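Local coordinates for uncharacterized protein MJ0327 (Methanocaldococcus jannaschii DSM 2661, PDB 2QTD) that is of unknown function but, as a small ribonuclease H-like protein of the dinitrogenase iron-molybdenum cofactor family, probably binds or handles such a cofactor, at residues N18-R30 / T39-I52. Sequence-based numbering, arbitrary orientation. Where two conformers were deposited one is given.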
loop_
_atom_site.group_PDB
_atom_site.type_symbol
_atom_site.label_atom_id
_atom_site.label_comp_id
_atom_site.label_asym_id
_atom_site.label_seq_id
_atom_site.Cartn_x
_atom_site.Cartn_y
_atom_site.Cartn_z
ATOM N N ASN A 18 -8.669 1.632 -7.865
ATOM C CA ASN A 18 -8.111 1.328 -9.192
ATOM C C ASN A 18 -6.653 1.735 -9.340
ATOM O O ASN A 18 -5.917 1.084 -10.095
ATOM C CB ASN A 18 -8.918 2.003 -10.297
ATOM C CG ASN A 18 -10.327 1.415 -10.476
ATOM O OD1 ASN A 18 -10.687 0.387 -9.911
ATOM N ND2 ASN A 18 -11.128 2.088 -11.292
ATOM N N SER A 19 -6.240 2.794 -8.643
ATOM C CA SER A 19 -4.845 3.245 -8.651
ATOM C C SER A 19 -4.410 3.895 -7.359
ATOM O O SER A 19 -5.229 4.280 -6.487
ATOM C CB SER A 19 -4.623 4.194 -9.846
ATOM O OG SER A 19 -5.071 5.489 -9.590
ATOM N N PHE A 20 -3.090 3.988 -7.230
ATOM C CA PHE A 20 -2.447 4.710 -6.160
ATOM C C PHE A 20 -2.899 6.154 -6.203
ATOM O O PHE A 20 -3.086 6.773 -5.140
ATOM C CB PHE A 20 -0.914 4.581 -6.319
ATOM C CG PHE A 20 -0.120 5.192 -5.224
ATOM C CD1 PHE A 20 0.110 4.482 -4.060
ATOM C CD2 PHE A 20 0.425 6.459 -5.352
ATOM C CE1 PHE A 20 0.900 5.011 -3.042
ATOM C CE2 PHE A 20 1.180 6.999 -4.337
ATOM C CZ PHE A 20 1.401 6.289 -3.176
ATOM N N GLU A 21 -3.094 6.682 -7.405
ATOM C CA GLU A 21 -3.403 8.102 -7.588
ATOM C C GLU A 21 -4.873 8.434 -7.306
ATOM O O GLU A 21 -5.153 9.493 -6.778
ATOM C CB GLU A 21 -2.986 8.581 -8.986
ATOM C CG GLU A 21 -1.469 8.537 -9.215
ATOM C CD GLU A 21 -0.911 7.131 -9.435
ATOM O OE1 GLU A 21 -1.641 6.240 -9.882
ATOM O OE2 GLU A 21 0.268 6.903 -9.115
ATOM N N ASP A 22 -5.799 7.533 -7.652
ATOM C CA ASP A 22 -7.225 7.819 -7.594
ATOM C C ASP A 22 -7.888 7.490 -6.250
ATOM O O ASP A 22 -9.069 7.807 -6.051
ATOM C CB ASP A 22 -7.943 7.157 -8.793
ATOM C CG ASP A 22 -8.590 5.802 -8.485
ATOM O OD1 ASP A 22 -8.004 4.943 -7.851
ATOM O OD2 ASP A 22 -9.728 5.575 -8.945
ATOM N N CYS A 23 -7.138 6.872 -5.336
ATOM C CA CYS A 23 -7.742 6.401 -4.082
ATOM C C CYS A 23 -8.344 7.524 -3.233
ATOM O O CYS A 23 -8.002 8.710 -3.379
ATOM C CB CYS A 23 -6.782 5.552 -3.267
ATOM S SG CYS A 23 -5.362 6.355 -2.556
ATOM N N LYS A 24 -9.310 7.146 -2.415
ATOM C CA LYS A 24 -9.841 8.082 -1.397
ATOM C C LYS A 24 -8.856 8.280 -0.272
ATOM O O LYS A 24 -8.652 9.405 0.214
ATOM C CB LYS A 24 -11.220 7.593 -0.899
ATOM C CG LYS A 24 -11.866 8.441 0.211
ATOM C CD LYS A 24 -12.221 9.863 -0.289
ATOM C CE LYS A 24 -12.603 10.842 0.855
ATOM N NZ LYS A 24 -13.068 12.147 0.285
ATOM N N TYR A 25 -8.218 7.185 0.158
ATOM C CA TYR A 25 -7.270 7.221 1.289
ATOM C C TYR A 25 -6.276 6.094 1.175
ATOM O O TYR A 25 -6.522 5.139 0.423
ATOM C CB TYR A 25 -7.975 7.177 2.662
ATOM C CG TYR A 25 -8.643 5.854 3.003
ATOM C CD1 TYR A 25 -9.888 5.557 2.510
ATOM C CD2 TYR A 25 -8.057 4.921 3.843
ATOM C CE1 TYR A 25 -10.534 4.338 2.820
ATOM C CE2 TYR A 25 -8.700 3.700 4.149
ATOM C CZ TYR A 25 -9.927 3.428 3.641
ATOM O OH TYR A 25 -10.596 2.255 3.920
ATOM N N PHE A 26 -5.149 6.247 1.892
ATOM C CA PHE A 26 -4.128 5.234 2.119
ATOM C C PHE A 26 -4.399 4.642 3.484
ATOM O O PHE A 26 -4.574 5.379 4.492
ATOM C CB PHE A 26 -2.725 5.819 2.083
ATOM C CG PHE A 26 -2.452 6.621 0.853
ATOM C CD1 PHE A 26 -2.254 5.969 -0.356
ATOM C CD2 PHE A 26 -2.378 7.994 0.913
ATOM C CE1 PHE A 26 -2.001 6.721 -1.515
ATOM C CE2 PHE A 26 -2.112 8.752 -0.238
ATOM C CZ PHE A 26 -1.932 8.109 -1.437
ATOM N N LEU A 27 -4.581 3.326 3.508
ATOM C CA LEU A 27 -4.622 2.558 4.746
ATOM C C LEU A 27 -3.187 2.167 5.143
ATOM O O LEU A 27 -2.508 1.421 4.409
ATOM C CB LEU A 27 -5.531 1.342 4.590
ATOM C CG LEU A 27 -5.684 0.419 5.830
ATOM C CD1 LEU A 27 -6.426 1.166 6.949
ATOM C CD2 LEU A 27 -6.470 -0.802 5.452
ATOM N N ILE A 28 -2.728 2.650 6.311
ATOM C CA ILE A 28 -1.399 2.328 6.816
ATOM C C ILE A 28 -1.566 1.188 7.830
ATOM O O ILE A 28 -2.214 1.346 8.866
ATOM C CB ILE A 28 -0.683 3.552 7.426
ATOM C CG1 ILE A 28 -0.706 4.791 6.530
ATOM C CG2 ILE A 28 0.731 3.215 7.817
ATOM C CD1 ILE A 28 -0.211 4.576 5.123
ATOM N N VAL A 29 -1.017 0.028 7.490
ATOM C CA VAL A 29 -1.116 -1.135 8.365
ATOM C C VAL A 29 0.247 -1.510 8.895
ATOM O O VAL A 29 1.225 -1.604 8.157
ATOM C CB VAL A 29 -1.813 -2.355 7.712
ATOM C CG1 VAL A 29 -3.268 -2.056 7.386
ATOM C CG2 VAL A 29 -1.086 -2.826 6.488
ATOM N N ARG A 30 0.297 -1.719 10.215
ATOM C CA ARG A 30 1.490 -2.230 10.893
ATOM C C ARG A 30 1.261 -3.715 11.087
ATOM O O ARG A 30 0.279 -4.104 11.708
ATOM C CB ARG A 30 1.731 -1.576 12.259
ATOM C CG ARG A 30 2.640 -2.307 13.228
ATOM C CD ARG A 30 4.021 -2.480 12.713
ATOM N NE ARG A 30 4.667 -1.194 12.470
ATOM C CZ ARG A 30 5.909 -1.053 11.993
ATOM N NH1 ARG A 30 6.671 -2.118 11.733
ATOM N NH2 ARG A 30 6.401 0.176 11.805
ATOM N N THR A 39 -3.922 0.136 12.439
ATOM C CA THR A 39 -4.336 0.737 11.202
ATOM C C THR A 39 -4.500 2.235 11.377
ATOM O O THR A 39 -4.755 2.739 12.468
ATOM C CB THR A 39 -5.667 0.134 10.633
ATOM O OG1 THR A 39 -6.759 0.475 11.486
ATOM C CG2 THR A 39 -5.530 -1.452 10.452
ATOM N N LYS A 40 -4.367 2.954 10.274
ATOM C CA LYS A 40 -4.506 4.379 10.247
ATOM C C LYS A 40 -4.934 4.828 8.813
ATOM O O LYS A 40 -4.433 4.308 7.803
ATOM C CB LYS A 40 -3.186 5.021 10.641
ATOM C CG LYS A 40 -3.259 6.526 10.743
ATOM C CD LYS A 40 -2.091 7.122 11.483
ATOM C CE LYS A 40 -0.860 7.236 10.637
ATOM N NZ LYS A 40 0.155 8.207 11.178
ATOM N N VAL A 41 -5.858 5.795 8.761
ATOM C CA VAL A 41 -6.292 6.412 7.506
ATOM C C VAL A 41 -5.539 7.701 7.235
ATOM O O VAL A 41 -5.477 8.586 8.101
ATOM C CB VAL A 41 -7.762 6.711 7.608
ATOM C CG1 VAL A 41 -8.256 7.540 6.427
ATOM C CG2 VAL A 41 -8.515 5.386 7.770
ATOM N N ILE A 42 -4.972 7.800 6.042
ATOM C CA ILE A 42 -4.390 9.059 5.539
ATOM C C ILE A 42 -5.161 9.425 4.259
ATOM O O ILE A 42 -5.070 8.724 3.252
ATOM C CB ILE A 42 -2.861 8.969 5.278
ATOM C CG1 ILE A 42 -2.034 8.664 6.561
ATOM C CG2 ILE A 42 -2.374 10.274 4.638
ATOM C CD1 ILE A 42 -0.511 8.611 6.367
ATOM N N PHE A 43 -5.919 10.515 4.292
ATOM C CA PHE A 43 -6.667 10.914 3.074
ATOM C C PHE A 43 -5.735 11.299 1.938
ATOM O O PHE A 43 -4.665 11.831 2.174
ATOM C CB PHE A 43 -7.714 11.981 3.399
ATOM C CG PHE A 43 -8.866 11.435 4.192
ATOM C CD1 PHE A 43 -9.675 10.441 3.652
ATOM C CD2 PHE A 43 -9.097 11.857 5.502
ATOM C CE1 PHE A 43 -10.734 9.910 4.357
ATOM C CE2 PHE A 43 -10.154 11.328 6.253
ATOM C CZ PHE A 43 -10.969 10.339 5.690
ATOM N N ASN A 44 -6.097 10.921 0.716
ATOM C CA ASN A 44 -5.304 11.212 -0.475
ATOM C C ASN A 44 -5.600 12.638 -0.976
ATOM O O ASN A 44 -6.140 12.835 -2.071
ATOM C CB ASN A 44 -5.623 10.185 -1.554
ATOM C CG ASN A 44 -4.750 10.325 -2.775
ATOM O OD1 ASN A 44 -3.642 10.915 -2.723
ATOM N ND2 ASN A 44 -5.226 9.776 -3.878
ATOM N N ASP A 45 -5.238 13.627 -0.162
ATOM C CA ASP A 45 -5.360 15.046 -0.538
ATOM C C ASP A 45 -3.938 15.595 -0.609
ATOM O O ASP A 45 -2.996 14.819 -0.489
ATOM C CB ASP A 45 -6.317 15.815 0.387
ATOM C CG ASP A 45 -5.938 15.768 1.868
ATOM O OD1 ASP A 45 -4.794 15.449 2.196
ATOM O OD2 ASP A 45 -6.817 16.046 2.715
ATOM N N GLU A 46 -3.773 16.898 -0.845
ATOM C CA GLU A 46 -2.426 17.499 -0.954
ATOM C C GLU A 46 -1.540 17.196 0.278
ATOM O O GLU A 46 -0.383 16.811 0.133
ATOM C CB GLU A 46 -2.506 19.012 -1.203
ATOM N N SER A 47 -2.116 17.300 1.467
ATOM C CA SER A 47 -1.394 17.036 2.715
ATOM C C SER A 47 -1.097 15.542 2.884
ATOM O O SER A 47 0.000 15.158 3.302
ATOM C CB SER A 47 -2.193 17.589 3.911
ATOM O OG SER A 47 -1.648 17.189 5.169
ATOM N N GLY A 48 -2.069 14.700 2.547
ATOM C CA GLY A 48 -1.876 13.240 2.628
ATOM C C GLY A 48 -0.792 12.697 1.735
ATOM O O GLY A 48 -0.069 11.753 2.089
ATOM N N LYS A 49 -0.651 13.323 0.568
ATOM C CA LYS A 49 0.439 12.979 -0.350
ATOM C C LYS A 49 1.841 13.231 0.270
ATOM O O LYS A 49 2.744 12.429 0.081
ATOM C CB LYS A 49 0.244 13.711 -1.683
ATOM C CG LYS A 49 -0.929 13.132 -2.509
ATOM C CD LYS A 49 -1.174 13.952 -3.791
ATOM C CE LYS A 49 -2.261 13.345 -4.683
ATOM N NZ LYS A 49 -3.626 13.475 -4.102
ATOM N N LYS A 50 1.979 14.304 1.057
ATOM C CA LYS A 50 3.198 14.563 1.848
ATOM C C LYS A 50 3.343 13.587 3.023
ATOM O O LYS A 50 4.437 13.064 3.285
ATOM C CB LYS A 50 3.204 16.008 2.364
ATOM C CG LYS A 50 3.277 17.073 1.258
ATOM C CD LYS A 50 3.166 18.494 1.835
ATOM C CE LYS A 50 3.709 19.556 0.854
ATOM N N SER A 51 2.223 13.342 3.708
ATOM C CA SER A 51 2.178 12.485 4.910
ATOM C C SER A 51 2.573 11.049 4.667
ATOM O O SER A 51 3.218 10.427 5.502
ATOM C CB SER A 51 0.776 12.485 5.513
ATOM O OG SER A 51 0.463 13.755 6.026
ATOM N N ILE A 52 2.159 10.518 3.525
ATOM C CA ILE A 52 2.460 9.144 3.180
ATOM C C ILE A 52 3.990 8.967 3.061
ATOM O O ILE A 52 4.552 7.949 3.477
ATOM C CB ILE A 52 1.648 8.728 1.903
ATOM C CG1 ILE A 52 1.558 7.217 1.756
ATOM C CG2 ILE A 52 2.207 9.408 0.621
ATOM C CD1 ILE A 52 0.911 6.819 0.453
HETATM O O HOH W 1 -2.112 9.463 -4.534
HETATM O O HOH W 2 -4.363 12.248 -6.787
#
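The Phe26 ring carries, over the centre of one face, CD1 of one Ile52 conformer, a CH-pi contact of doubtful exact closeness, while Asn44 OD1 approaches Phe26 CZ obliquely at 3.5 Å. That CD1 also reaches Phe20 CZ at 3.7 Å; a branched, purely aliphatic side chain suits this buried spot, where its end methyl meets both rings. Phe20 in turn lays one face against Phe26 CE1. On the other side of the sheet, Val41 CG1 lies over one face of Phe43 toward the rim, and Lys24 O meets that ring's edge in plane.

Asn44, just after strand 35-43, ties that strand's end to the loop leading into strand 25-32. With CG anti to the backbone N (chi1 -174°), its ND2 donates to Cys23 O (3.0 Å) and, more bent, to Glu21 O (2.9 Å), both near the amide plane, while OD1 accepts from Lys49 NZ and a water that also donates to Phe20 O. An amide, donor and acceptor at once, suits such a junction, and these bonds fix its rotation.

Backbone hydrogen bonds run from Phe26 N to Ile42 O (2.8 Å) and from Ile42 N to Phe26 O (2.9 Å). Asp45 is the N-cap of helix 46-54, its carboxylate OD1 accepting from Gly48 N, which lacks a carbonyl partner within the helix. This antiparallel hairpin, 25-32/35-43, forms one edge of the five-stranded mixed sheet of the ribonuclease H-like fold; strand 5-11 flanks strand 25-32, and Phe73 of helix 67-74 packs against Phe20 and Ile52.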